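Local coordinates for type IV pilus assembly protein PilF (PDB 5OIU) that probably hydrolyses ATP as a hexameric AAA+ motor and so powers the assembly of type IV pili in Thermus thermophilus, at residues 145-150 with 156-161; 161-166 with 212-217; 243-248 with 252-257; 119-124 with 132-137. All blocks are in the same frame, centred on the assembly; numbering follows the deposited sequence.

Contact 1 of 4, residues 145-150 with 156-161. With MG (magnesium ion), chain R; ATP (adenosine-5'-triphosphate), chain Q.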
loop_
_atom_site.group_PDB
_atom_site.type_symbol
_atom_site.label_atom_id
_atom_site.label_comp_id
_atom_site.label_asym_id
_atom_site.label_seq_id
_atom_site.Cartn_x
_atom_site.Cartn_y
_atom_site.Cartn_z
ATOM N N PHE C 145 17.300 8.667 19.138
ATOM C CA PHE C 145 17.436 7.330 19.696
ATOM C C PHE C 145 16.120 7.003 20.383
ATOM O O PHE C 145 15.673 7.760 21.249
ATOM C CB PHE C 145 18.616 7.280 20.662
ATOM C CG PHE C 145 18.780 5.985 21.335
ATOM C CD1 PHE C 145 18.570 4.810 20.646
ATOM C CD2 PHE C 145 19.146 5.931 22.670
ATOM C CE1 PHE C 145 18.704 3.598 21.268
ATOM C CE2 PHE C 145 19.289 4.715 23.302
ATOM C CZ PHE C 145 19.077 3.548 22.601
ATOM N N LEU C 146 15.467 5.930 19.945
ATOM C CA LEU C 146 14.119 5.599 20.404
ATOM C C LEU C 146 14.186 4.499 21.443
ATOM O O LEU C 146 14.817 3.462 21.209
ATOM C CB LEU C 146 13.225 5.153 19.249
ATOM C CG LEU C 146 12.863 6.187 18.194
ATOM C CD1 LEU C 146 11.925 5.566 17.158
ATOM C CD2 LEU C 146 12.245 7.415 18.859
ATOM N N ILE C 147 13.560 4.738 22.594
ATOM C CA ILE C 147 13.400 3.724 23.635
ATOM C C ILE C 147 11.973 3.217 23.566
ATOM O O ILE C 147 11.021 4.001 23.629
ATOM C CB ILE C 147 13.693 4.271 25.043
ATOM C CG1 ILE C 147 14.979 5.111 25.086
ATOM C CG2 ILE C 147 13.673 3.116 26.058
ATOM C CD1 ILE C 147 16.212 4.373 24.710
ATOM N N THR C 148 11.819 1.913 23.475
ATOM C CA THR C 148 10.525 1.378 23.109
ATOM C C THR C 148 10.229 0.129 23.930
ATOM O O THR C 148 11.132 -0.599 24.367
ATOM C CB THR C 148 10.468 1.110 21.578
ATOM O OG1 THR C 148 9.110 0.943 21.145
ATOM C CG2 THR C 148 11.257 -0.115 21.195
ATOM N N GLY C 149 8.942 -0.085 24.159
ATOM C CA GLY C 149 8.476 -1.241 24.865
ATOM C C GLY C 149 7.009 -1.065 25.168
ATOM O O GLY C 149 6.427 0.003 24.942
ATOM N N PRO C 150 6.376 -2.116 25.672
ATOM C CA PRO C 150 5.001 -1.984 26.138
ATOM C C PRO C 150 4.971 -1.160 27.412
ATOM O O PRO C 150 6.003 -0.790 27.983
ATOM C CB PRO C 150 4.557 -3.430 26.381
ATOM C CG PRO C 150 5.812 -4.127 26.723
ATOM C CD PRO C 150 6.896 -3.476 25.889
ATOM N N SER C 156 11.199 4.878 30.880
ATOM C CA SER C 156 11.654 6.110 31.509
ATOM C C SER C 156 12.875 5.870 32.395
ATOM O O SER C 156 13.785 6.704 32.455
ATOM C CB SER C 156 10.515 6.734 32.292
ATOM O OG SER C 156 9.597 7.269 31.373
ATOM N N PHE C 157 12.925 4.734 33.080
ATOM C CA PHE C 157 14.067 4.444 33.933
ATOM C C PHE C 157 15.338 4.324 33.108
ATOM O O PHE C 157 16.383 4.870 33.476
ATOM C CB PHE C 157 13.795 3.166 34.713
ATOM C CG PHE C 157 14.734 2.916 35.844
ATOM C CD1 PHE C 157 14.513 3.500 37.090
ATOM C CD2 PHE C 157 15.801 2.030 35.692
ATOM C CE1 PHE C 157 15.359 3.232 38.173
ATOM C CE2 PHE C 157 16.646 1.751 36.763
ATOM C CZ PHE C 157 16.428 2.355 38.008
ATOM N N THR C 158 15.267 3.617 31.978
ATOM C CA THR C 158 16.416 3.543 31.075
ATOM C C THR C 158 16.781 4.922 30.530
ATOM O O THR C 158 17.960 5.299 30.506
ATOM C CB THR C 158 16.107 2.574 29.930
ATOM O OG1 THR C 158 16.156 1.241 30.434
ATOM C CG2 THR C 158 17.102 2.729 28.768
ATOM N N THR C 159 15.771 5.692 30.121
ATOM C CA THR C 159 15.992 7.003 29.517
ATOM C C THR C 159 16.781 7.922 30.442
ATOM O O THR C 159 17.756 8.560 30.022
ATOM C CB THR C 159 14.645 7.626 29.164
ATOM O OG1 THR C 159 14.078 6.922 28.037
ATOM C CG2 THR C 159 14.806 9.095 28.862
ATOM N N PHE C 160 16.390 7.980 31.720
ATOM C CA PHE C 160 17.031 8.913 32.638
ATOM C C PHE C 160 18.425 8.459 33.025
ATOM O O PHE C 160 19.310 9.299 33.240
ATOM C CB PHE C 160 16.152 9.115 33.853
ATOM C CG PHE C 160 15.104 10.124 33.620
ATOM C CD1 PHE C 160 15.403 11.477 33.720
ATOM C CD2 PHE C 160 13.839 9.740 33.214
ATOM C CE1 PHE C 160 14.430 12.434 33.467
ATOM C CE2 PHE C 160 12.861 10.691 32.962
ATOM C CZ PHE C 160 13.154 12.039 33.091
ATOM N N SER C 161 18.643 7.145 33.092
ATOM C CA SER C 161 19.999 6.625 33.198
ATOM C C SER C 161 20.883 7.144 32.067
ATOM O O SER C 161 22.022 7.559 32.302
ATOM C CB SER C 161 19.956 5.106 33.187
ATOM O OG SER C 161 21.223 4.583 33.496
HETATM MG MG MG R . 7.722 6.079 31.281
HETATM P PG ATP Q . 5.271 3.913 31.419
HETATM O O1G ATP Q . 4.749 2.956 30.352
HETATM O O2G ATP Q . 5.854 5.195 30.863
HETATM O O3G ATP Q . 4.317 4.171 32.557
HETATM P PB ATP Q . 7.962 2.943 31.715
HETATM O O1B ATP Q . 7.961 2.041 30.508
HETATM O O2B ATP Q . 8.622 4.301 31.674
HETATM O O3B ATP Q . 6.448 3.142 32.221
HETATM P PA ATP Q . 9.233 2.913 34.227
HETATM O O1A ATP Q . 10.633 3.457 34.129
HETATM O O2A ATP Q . 8.134 3.835 34.696
HETATM O O3A ATP Q . 8.695 2.161 32.910
HETATM O "O5'" ATP Q . 9.385 1.692 35.255
HETATM C "C5'" ATP Q . 8.271 0.911 35.680
HETATM C "C4'" ATP Q . 8.696 0.211 36.965
HETATM O "O4'" ATP Q . 9.753 -0.721 36.712
HETATM C "C3'" ATP Q . 9.217 1.231 37.957
HETATM O "O3'" ATP Q . 8.657 0.827 39.221
HETATM C "C2'" ATP Q . 10.733 1.084 37.854
HETATM O "O2'" ATP Q . 11.453 1.483 39.036
HETATM C "C1'" ATP Q . 10.910 -0.388 37.474
HETATM N N9 ATP Q . 12.096 -0.635 36.631
HETATM C C8 ATP Q . 12.390 0.040 35.499
HETATM N N7 ATP Q . 13.538 -0.426 34.941
HETATM C C5 ATP Q . 14.005 -1.413 35.722
HETATM C C6 ATP Q . 15.176 -2.317 35.698
HETATM N N6 ATP Q . 16.103 -2.246 34.709
HETATM N N1 ATP Q . 15.293 -3.217 36.696
HETATM C C2 ATP Q . 14.372 -3.291 37.680
HETATM N N3 ATP Q . 13.281 -2.503 37.765
HETATM C C4 ATP Q . 13.043 -1.556 36.833
HETATM O O HOH W 1 7.382 5.956 33.250
HETATM O O HOH W 2 6.919 8.052 31.211
HETATM O O HOH W 3 7.644 6.275 29.362
#
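I147, on strand 143-148, and T159, on helix 155-166, bring the two backbones nearest each other, with their CA atoms 7.2 Å apart. The helix lies over one face of the sheet. I147 carries the packing from the strand side. Its CG1 reaches T159 OG1 at 3.6 Å, and the two side chains meet at an oblique angle. T159 OG1 is hydrogen-bonded to K155 O, back in its own helix. The CG2 branch of I147 comes within 4.4 Å of T158 CG2, while T158 OG1 is hydrogen-bonded to Q275 OE1. Strand, glycine-rich loop and helix form the P-loop (Walker A) of an NTPase, and the loop and the first helical turn together hold the phosphates. S156 N gives a nearly straight hydrogen bond to ATP O2B, 2.8 Å long. S156 OG binds the magnesium ion at 2.2 Å, beside ATP O2G, ATP O2B and three waters. F157 N makes a more bent hydrogen bond to ATP O1A, also 2.8 Å. With CG turned away from the backbone N (chi1 -167°), the F157 ring reaches the adenine, CD2 3.4 Å from ATP N7. An alanine here would keep the backbone bond but would probably open a gap beside the adenine and let the base shift.

Contact 2 of 4, residues 161-166 with 212-217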
loop_
_atom_site.group_PDB
_atom_site.type_symbol
_atom_site.label_atom_id
_atom_site.label_comp_id
_atom_site.label_asym_id
_atom_site.label_seq_id
_atom_site.Cartn_x
_atom_site.Cartn_y
_atom_site.Cartn_z
ATOM N N SER C 161 18.643 7.145 33.092
ATOM C CA SER C 161 19.999 6.625 33.198
ATOM C C SER C 161 20.883 7.144 32.067
ATOM O O SER C 161 22.022 7.559 32.302
ATOM C CB SER C 161 19.956 5.106 33.187
ATOM O OG SER C 161 21.223 4.583 33.496
ATOM N N ILE C 162 20.371 7.121 30.831
ATOM C CA ILE C 162 21.107 7.675 29.696
ATOM C C ILE C 162 21.489 9.127 29.972
ATOM O O ILE C 162 22.673 9.496 29.969
ATOM C CB ILE C 162 20.271 7.562 28.409
ATOM C CG1 ILE C 162 20.044 6.098 28.029
ATOM C CG2 ILE C 162 20.916 8.374 27.277
ATOM C CD1 ILE C 162 19.368 5.930 26.690
ATOM N N LEU C 163 20.474 9.967 30.221
ATOM C CA LEU C 163 20.684 11.382 30.508
ATOM C C LEU C 163 21.661 11.591 31.668
ATOM O O LEU C 163 22.444 12.547 31.659
ATOM C CB LEU C 163 19.340 12.053 30.807
ATOM C CG LEU C 163 18.296 12.117 29.675
ATOM C CD1 LEU C 163 17.156 13.045 30.051
ATOM C CD2 LEU C 163 18.898 12.533 28.320
ATOM N N LYS C 164 21.644 10.698 32.665
ATOM C CA LYS C 164 22.630 10.775 33.740
ATOM C C LYS C 164 24.050 10.742 33.188
ATOM O O LYS C 164 24.926 11.474 33.661
ATOM C CB LYS C 164 22.420 9.637 34.732
ATOM C CG LYS C 164 22.753 10.002 36.162
ATOM C CD LYS C 164 22.315 8.889 37.117
ATOM C CE LYS C 164 22.734 9.170 38.561
ATOM N NZ LYS C 164 21.578 8.984 39.493
ATOM N N ARG C 165 24.297 9.923 32.166
ATOM C CA ARG C 165 25.635 9.871 31.595
ATOM C C ARG C 165 25.921 11.076 30.700
ATOM O O ARG C 165 26.964 11.711 30.840
ATOM C CB ARG C 165 25.832 8.577 30.810
ATOM C CG ARG C 165 27.228 8.440 30.202
ATOM C CD ARG C 165 28.356 8.512 31.251
ATOM N NE ARG C 165 28.082 7.706 32.440
ATOM C CZ ARG C 165 28.350 6.409 32.560
ATOM N NH1 ARG C 165 28.917 5.753 31.563
ATOM N NH2 ARG C 165 28.041 5.762 33.679
ATOM N N ILE C 166 25.014 11.417 29.781
ATOM C CA ILE C 166 25.389 12.301 28.680
ATOM C C ILE C 166 25.034 13.771 28.884
ATOM O O ILE C 166 25.479 14.602 28.080
ATOM C CB ILE C 166 24.789 11.820 27.335
ATOM C CG1 ILE C 166 23.260 11.997 27.317
ATOM C CG2 ILE C 166 25.221 10.389 27.033
ATOM C CD1 ILE C 166 22.612 11.699 25.993
ATOM N N PRO C 212 19.217 24.135 22.577
ATOM C CA PRO C 212 19.505 22.878 23.252
ATOM C C PRO C 212 20.600 22.075 22.547
ATOM O O PRO C 212 20.932 22.286 21.378
ATOM C CB PRO C 212 18.145 22.152 23.152
ATOM C CG PRO C 212 17.658 22.470 21.744
ATOM C CD PRO C 212 18.217 23.924 21.485
ATOM N N ASP C 213 21.153 21.119 23.283
ATOM C CA ASP C 213 22.010 20.084 22.733
ATOM C C ASP C 213 21.335 18.728 22.778
ATOM O O ASP C 213 21.352 17.980 21.798
ATOM C CB ASP C 213 23.343 20.015 23.504
ATOM C CG ASP C 213 24.136 21.323 23.412
ATOM O OD1 ASP C 213 24.721 21.589 22.336
ATOM O OD2 ASP C 213 24.143 22.083 24.403
ATOM N N ILE C 214 20.713 18.406 23.907
ATOM C CA ILE C 214 20.030 17.145 24.118
ATOM C C ILE C 214 18.570 17.450 24.391
ATOM O O ILE C 214 18.254 18.246 25.285
ATOM C CB ILE C 214 20.649 16.363 25.286
ATOM C CG1 ILE C 214 22.093 15.964 24.961
ATOM C CG2 ILE C 214 19.767 15.164 25.640
ATOM C CD1 ILE C 214 22.890 15.502 26.184
ATOM N N ILE C 215 17.686 16.832 23.618
ATOM C CA ILE C 215 16.255 16.957 23.816
ATOM C C ILE C 215 15.710 15.594 24.203
ATOM O O ILE C 215 16.041 14.581 23.572
ATOM C CB ILE C 215 15.555 17.488 22.557
ATOM C CG1 ILE C 215 15.926 18.960 22.352
ATOM C CG2 ILE C 215 14.054 17.317 22.690
ATOM C CD1 ILE C 215 15.630 19.496 20.981
ATOM N N MET C 216 14.864 15.566 25.225
ATOM C CA MET C 216 14.187 14.342 25.630
ATOM C C MET C 216 12.688 14.530 25.468
ATOM O O MET C 216 12.093 15.399 26.114
ATOM C CB MET C 216 14.520 13.970 27.073
ATOM C CG MET C 216 14.293 12.480 27.369
ATOM S SD MET C 216 12.565 12.007 27.662
ATOM C CE MET C 216 12.433 12.304 29.428
ATOM N N VAL C 217 12.083 13.711 24.618
ATOM C CA VAL C 217 10.643 13.720 24.412
ATOM C C VAL C 217 10.070 12.532 25.188
ATOM O O VAL C 217 10.364 11.372 24.875
ATOM C CB VAL C 217 10.307 13.657 22.921
ATOM C CG1 VAL C 217 8.814 13.601 22.725
ATOM C CG2 VAL C 217 10.887 14.861 22.206
#
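I166 O accepts a hydrogen bond from K171 NZ and is also pressed by I214 CD1 at 3.3 Å. Between the two segments the contact is apolar. I166 CG1 lies between the backbone N and the carbonyl carbon (chi1 69°), and it meets I214 CD1 at 3.7 Å. L163 splits its two methyls between two strand residues. Its CD2 packs on I214 CG2 at 3.9 Å, the two side chains running antiparallel alongside each other. Its CD1 touches M216 CG at 4.0 Å, and those chains lie roughly perpendicular. I240, on strand 238-243, lies against both L163 and I166. Just before the strand, D213 OD2 forms a salt bridge with R41 of a second subunit. The last turns of helix 155-166 (segment 161-166) run antiparallel to strand 214-217, at 171°, with the axes 11.0 Å apart. This is the helix-on-sheet layer of a P-loop NTPase core: the helix after Walker A covers strand 214-217, two strands along the parallel part of the sheet from the Walker A strand, which probably leads into Walker B.

Contact 3 of 4, residues 243-248 with 252-257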
loop_
_atom_site.group_PDB
_atom_site.type_symbol
_atom_site.label_atom_id
_atom_site.label_comp_id
_atom_site.label_asym_id
_atom_site.label_seq_id
_atom_site.Cartn_x
_atom_site.Cartn_y
_atom_site.Cartn_z
ATOM N N LEU C 243 8.721 5.578 22.582
ATOM C CA LEU C 243 7.676 5.157 21.661
ATOM C C LEU C 243 7.090 3.842 22.153
ATOM O O LEU C 243 7.780 3.030 22.769
ATOM C CB LEU C 243 8.226 4.986 20.263
ATOM C CG LEU C 243 7.299 5.135 19.075
ATOM C CD1 LEU C 243 6.779 6.550 18.993
ATOM C CD2 LEU C 243 8.061 4.770 17.803
ATOM N N HIS C 244 5.808 3.646 21.898
ATOM C CA HIS C 244 5.110 2.428 22.304
ATOM C C HIS C 244 4.969 1.510 21.092
ATOM O O HIS C 244 4.137 1.747 20.208
ATOM C CB HIS C 244 3.768 2.767 22.927
ATOM C CG HIS C 244 3.895 3.536 24.202
ATOM N ND1 HIS C 244 4.271 4.865 24.237
ATOM C CD2 HIS C 244 3.722 3.157 25.495
ATOM C CE1 HIS C 244 4.310 5.274 25.494
ATOM N NE2 HIS C 244 3.977 4.259 26.277
ATOM N N THR C 245 5.842 0.505 21.038
ATOM C CA THR C 245 5.793 -0.618 20.115
ATOM C C THR C 245 6.281 -1.837 20.878
ATOM O O THR C 245 6.903 -1.713 21.933
ATOM C CB THR C 245 6.684 -0.425 18.873
ATOM O OG1 THR C 245 8.064 -0.475 19.267
ATOM C CG2 THR C 245 6.390 0.899 18.182
ATOM N N ASN C 246 6.032 -3.023 20.342
ATOM C CA ASN C 246 6.434 -4.218 21.062
ATOM C C ASN C 246 7.725 -4.823 20.519
ATOM O O ASN C 246 8.083 -5.949 20.876
ATOM C CB ASN C 246 5.284 -5.225 21.073
ATOM C CG ASN C 246 4.430 -5.083 22.331
ATOM O OD1 ASN C 246 3.853 -4.016 22.573
ATOM N ND2 ASN C 246 4.386 -6.135 23.164
ATOM N N ASP C 247 8.475 -4.063 19.739
ATOM C CA ASP C 247 9.577 -4.620 18.976
ATOM C C ASP C 247 10.375 -3.453 18.413
ATOM O O ASP C 247 9.804 -2.408 18.097
ATOM C CB ASP C 247 9.013 -5.522 17.871
ATOM C CG ASP C 247 10.028 -5.900 16.830
ATOM O OD1 ASP C 247 10.894 -6.755 17.113
ATOM O OD2 ASP C 247 9.936 -5.346 15.714
ATOM N N ALA C 248 11.692 -3.624 18.315
ATOM C CA ALA C 248 12.542 -2.507 17.916
ATOM C C ALA C 248 12.286 -2.102 16.469
ATOM O O ALA C 248 12.019 -0.931 16.180
ATOM C CB ALA C 248 14.006 -2.864 18.113
ATOM N N ILE C 252 10.457 1.780 13.612
ATOM C CA ILE C 252 10.631 2.409 12.306
ATOM C C ILE C 252 9.296 2.485 11.583
ATOM O O ILE C 252 8.906 3.534 11.061
ATOM C CB ILE C 252 11.668 1.633 11.470
ATOM C CG1 ILE C 252 13.036 1.646 12.136
ATOM C CG2 ILE C 252 11.748 2.185 10.054
ATOM C CD1 ILE C 252 13.967 0.638 11.573
ATOM N N THR C 253 8.583 1.359 11.533
ATOM C CA THR C 253 7.279 1.329 10.889
ATOM C C THR C 253 6.322 2.307 11.543
ATOM O O THR C 253 5.555 2.991 10.857
ATOM C CB THR C 253 6.715 -0.086 10.937
ATOM O OG1 THR C 253 7.597 -0.950 10.217
ATOM C CG2 THR C 253 5.335 -0.129 10.301
ATOM N N ARG C 254 6.375 2.417 12.867
ATOM C CA ARG C 254 5.433 3.277 13.571
ATOM C C ARG C 254 5.694 4.765 13.289
ATOM O O ARG C 254 4.751 5.569 13.242
ATOM C CB ARG C 254 5.497 2.975 15.059
ATOM C CG ARG C 254 4.489 3.737 15.832
ATOM C CD ARG C 254 3.086 3.317 15.424
ATOM N NE ARG C 254 2.072 4.290 15.816
ATOM C CZ ARG C 254 1.857 4.700 17.072
ATOM N NH1 ARG C 254 2.590 4.236 18.100
ATOM N NH2 ARG C 254 0.895 5.591 17.304
ATOM N N LEU C 255 6.963 5.162 13.124
ATOM C CA LEU C 255 7.253 6.541 12.715
ATOM C C LEU C 255 6.713 6.809 11.318
ATOM O O LEU C 255 6.154 7.883 11.048
ATOM C CB LEU C 255 8.762 6.822 12.748
ATOM C CG LEU C 255 9.446 7.094 14.090
ATOM C CD1 LEU C 255 10.956 7.125 13.940
ATOM C CD2 LEU C 255 8.940 8.398 14.662
ATOM N N ASP C 256 6.883 5.835 10.416
ATOM C CA ASP C 256 6.351 5.947 9.065
ATOM C C ASP C 256 4.847 6.192 9.083
ATOM O O ASP C 256 4.347 7.043 8.336
ATOM C CB ASP C 256 6.702 4.675 8.288
ATOM C CG ASP C 256 6.381 4.761 6.799
ATOM O OD1 ASP C 256 5.852 5.787 6.319
ATOM O OD2 ASP C 256 6.694 3.775 6.101
ATOM N N GLU C 257 4.110 5.483 9.950
ATOM C CA GLU C 257 2.662 5.662 9.983
ATOM C C GLU C 257 2.257 7.001 10.570
ATOM O O GLU C 257 1.192 7.528 10.228
ATOM C CB GLU C 257 1.984 4.552 10.778
ATOM C CG GLU C 257 2.563 3.194 10.570
ATOM C CD GLU C 257 1.981 2.181 11.535
ATOM O OE1 GLU C 257 2.075 0.967 11.243
ATOM O OE2 GLU C 257 1.418 2.603 12.575
#
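T245 has OG1 between its backbone N and carbonyl carbon (chi1 69°), which turns CG2 toward R254. R254 CG is anti to the backbone N (chi1 -175°), and its CB and CG lie against the threonine methyl. The segment 243-248 runs from the end of strand 238-243 to the start of helix 248-257 and probably belongs to the His box of secretion ATPases. T245 CG2 packs on R254 CB at 3.9 Å and on R254 CG at 4.1 Å. L243 CD2 reaches R254 CB at 4.2 Å from the strand end. T245 OG1 donates to D247 O at 2.9 Å, from a position 32° off the carbonyl plane, and is also hydrogen-bonded to T148 OG1 on the P-loop strand. With an alanine here, D247 O and T148 OG1 would probably lose this shared partner, and part of the R254 stem would be bared. D247 is the N-cap of the helix, its OD2 accepting from Q250 N. The H244 side chain turns away from the helix and comes to about 4 Å from ATP, nearest atoms. R254 NE makes a long salt bridge, 3.7 Å, to E257 OE2. H244 O sits at the edge of the R254 guanidinium, near its plane, with NH1 3.6 Å away.

Contact 4 of 4, residues 119-124 with 132-137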
loop_
_atom_site.group_PDB
_atom_site.type_symbol
_atom_site.label_atom_id
_atom_site.label_comp_id
_atom_site.label_asym_id
_atom_site.label_seq_id
_atom_site.Cartn_x
_atom_site.Cartn_y
_atom_site.Cartn_z
ATOM N N PRO C 119 20.184 4.690 38.236
ATOM C CA PRO C 119 21.537 4.136 38.253
ATOM C C PRO C 119 22.384 4.633 37.085
ATOM O O PRO C 119 21.890 5.227 36.120
ATOM C CB PRO C 119 21.276 2.638 38.107
ATOM C CG PRO C 119 20.046 2.583 37.221
ATOM C CD PRO C 119 19.268 3.861 37.437
ATOM N N GLU C 120 23.682 4.368 37.190
ATOM C CA GLU C 120 24.559 4.544 36.047
ATOM C C GLU C 120 24.221 3.500 34.989
ATOM O O GLU C 120 23.707 2.423 35.293
ATOM C CB GLU C 120 26.023 4.429 36.472
ATOM C CG GLU C 120 26.529 5.586 37.369
ATOM C CD GLU C 120 26.188 6.983 36.825
ATOM O OE1 GLU C 120 26.425 7.266 35.616
ATOM O OE2 GLU C 120 25.672 7.804 37.618
ATOM N N ILE C 121 24.525 3.818 33.730
ATOM C CA ILE C 121 24.134 2.933 32.643
ATOM C C ILE C 121 24.747 1.540 32.764
ATOM O O ILE C 121 24.288 0.606 32.097
ATOM C CB ILE C 121 24.490 3.559 31.290
ATOM C CG1 ILE C 121 25.960 3.936 31.260
ATOM C CG2 ILE C 121 23.574 4.740 30.963
ATOM C CD1 ILE C 121 26.457 4.071 29.838
ATOM N N GLU C 122 25.774 1.373 33.599
ATOM C CA GLU C 122 26.463 0.094 33.724
ATOM C C GLU C 122 25.722 -0.889 34.619
ATOM O O GLU C 122 26.052 -2.081 34.604
ATOM C CB GLU C 122 27.888 0.311 34.247
ATOM C CG GLU C 122 28.833 0.938 33.215
ATOM C CD GLU C 122 28.798 2.471 33.206
ATOM O OE1 GLU C 122 29.368 3.069 32.257
ATOM O OE2 GLU C 122 28.200 3.071 34.140
ATOM N N ASP C 123 24.737 -0.422 35.389
ATOM C CA ASP C 123 23.865 -1.284 36.176
ATOM C C ASP C 123 22.465 -1.384 35.569
ATOM O O ASP C 123 21.488 -1.590 36.292
ATOM C CB ASP C 123 23.757 -0.786 37.619
ATOM C CG ASP C 123 25.107 -0.455 38.231
ATOM O OD1 ASP C 123 25.965 -1.358 38.225
ATOM O OD2 ASP C 123 25.305 0.698 38.715
ATOM N N LEU C 124 22.341 -1.212 34.257
ATOM C CA LEU C 124 21.039 -1.330 33.615
ATOM C C LEU C 124 20.723 -2.748 33.189
ATOM O O LEU C 124 19.649 -2.968 32.625
ATOM C CB LEU C 124 20.952 -0.427 32.387
ATOM C CG LEU C 124 20.586 1.023 32.647
ATOM C CD1 LEU C 124 20.694 1.798 31.336
ATOM C CD2 LEU C 124 19.206 1.096 33.213
ATOM N N GLU C 132 28.270 -2.419 24.762
ATOM C CA GLU C 132 29.260 -1.595 24.079
ATOM C C GLU C 132 28.662 -0.906 22.860
ATOM O O GLU C 132 29.006 0.240 22.556
ATOM C CB GLU C 132 30.467 -2.441 23.676
ATOM C CG GLU C 132 31.150 -3.136 24.842
ATOM C CD GLU C 132 31.684 -2.165 25.894
ATOM O OE1 GLU C 132 31.928 -0.982 25.562
ATOM O OE2 GLU C 132 31.872 -2.594 27.059
ATOM N N ARG C 133 27.770 -1.582 22.144
ATOM C CA ARG C 133 27.097 -0.900 21.053
ATOM C C ARG C 133 26.095 0.114 21.592
ATOM O O ARG C 133 25.854 1.146 20.955
ATOM C CB ARG C 133 26.467 -1.939 20.113
ATOM C CG ARG C 133 27.441 -3.077 19.760
ATOM C CD ARG C 133 27.301 -3.614 18.325
ATOM N NE ARG C 133 25.935 -3.520 17.804
ATOM C CZ ARG C 133 25.385 -4.376 16.934
ATOM N NH1 ARG C 133 26.094 -5.407 16.474
ATOM N NH2 ARG C 133 24.118 -4.209 16.535
ATOM N N PHE C 134 25.588 -0.110 22.806
ATOM C CA PHE C 134 24.642 0.817 23.427
ATOM C C PHE C 134 25.317 2.128 23.806
ATOM O O PHE C 134 24.793 3.214 23.512
ATOM C CB PHE C 134 24.020 0.154 24.655
ATOM C CG PHE C 134 23.181 1.077 25.499
ATOM C CD1 PHE C 134 21.965 1.547 25.036
ATOM C CD2 PHE C 134 23.590 1.443 26.775
ATOM C CE1 PHE C 134 21.187 2.380 25.821
ATOM C CE2 PHE C 134 22.808 2.276 27.568
ATOM C CZ PHE C 134 21.609 2.744 27.092
ATOM N N LYS C 135 26.459 2.039 24.504
ATOM C CA LYS C 135 27.291 3.208 24.796
ATOM C C LYS C 135 27.615 3.974 23.521
ATOM O O LYS C 135 27.608 5.212 23.490
ATOM C CB LYS C 135 28.599 2.768 25.463
ATOM C CG LYS C 135 28.622 2.768 26.975
ATOM C CD LYS C 135 29.992 2.285 27.489
ATOM C CE LYS C 135 31.144 3.137 26.955
ATOM N NZ LYS C 135 32.479 2.579 27.321
ATOM N N GLU C 136 27.916 3.244 22.459
ATOM C CA GLU C 136 28.276 3.885 21.214
ATOM C C GLU C 136 27.085 4.612 20.595
ATOM O O GLU C 136 27.258 5.683 20.011
ATOM C CB GLU C 136 28.869 2.829 20.289
ATOM C CG GLU C 136 29.078 3.252 18.873
ATOM C CD GLU C 136 29.712 2.139 18.078
ATOM O OE1 GLU C 136 30.103 1.125 18.720
ATOM O OE2 GLU C 136 29.828 2.282 16.831
ATOM N N VAL C 137 25.867 4.087 20.746
ATOM C CA VAL C 137 24.705 4.797 20.209
ATOM C C VAL C 137 24.490 6.116 20.944
ATOM O O VAL C 137 24.338 7.173 20.317
ATOM C CB VAL C 137 23.449 3.914 20.268
ATOM C CG1 VAL C 137 22.229 4.704 19.793
ATOM C CG2 VAL C 137 23.638 2.690 19.416
#
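I121 is the first residue of 119-124 to meet helix 128-138, after P119, whose O is hydrogen-bonded to S161 OG, and E120, which makes a salt bridge with R165. Its CG1 sits between the backbone N and the carbonyl carbon (chi1 54°), and CD1 extends from there to K135 CG at 3.8 Å. The I121 and K135 side chains are set nearly square to each other. The other branch of I121, CG2, approaches the edge of the F134 ring, near its plane, 4.3 Å from CE2. I121 is also covered by F131 and I138 of the same helix and by S161 of helix 155-166. E122 follows in a short 3-10 turn. Its OE1 stays 5.9 Å from K135 NZ, so any attraction would be weak. OE2 instead makes a salt bridge with R165. The turn is tied by D123 N to E120 O, 3.0 Å. The L124 side chain is directed at helix 128-138, with CD1 4.3 Å from F134 CE2. F134 also stacks with F126 and touches F145. L124 lies about 5 Å from ATP, nearest atoms, so this packing joins helix 128-138 to a loop bordering the nucleotide site. Across the two segments the chemistry is apolar, so the fit between loop and helix probably rests on shape and burial.

Contacts 1 and 2 share helix 155-166 and the large mixed sheet. Both are buried, but contact 1 grips nucleotide and metal, while contact 2 is almost wholly apolar. They join directly through packing of T159 on M216 and of I162 on F145. Contact 3 belongs to the same core and meets contact 1 at the T148 and T245 hydroxyls, yet R254 brings it a partly exposed, charged edge. Contact 4 has a buried apolar centre with charged residues outside it. It is tied to contact 2 by the R165 to E122 salt bridge and to contact 1 by S161 OG on P119 O. Contacts 3 and 4 do not touch.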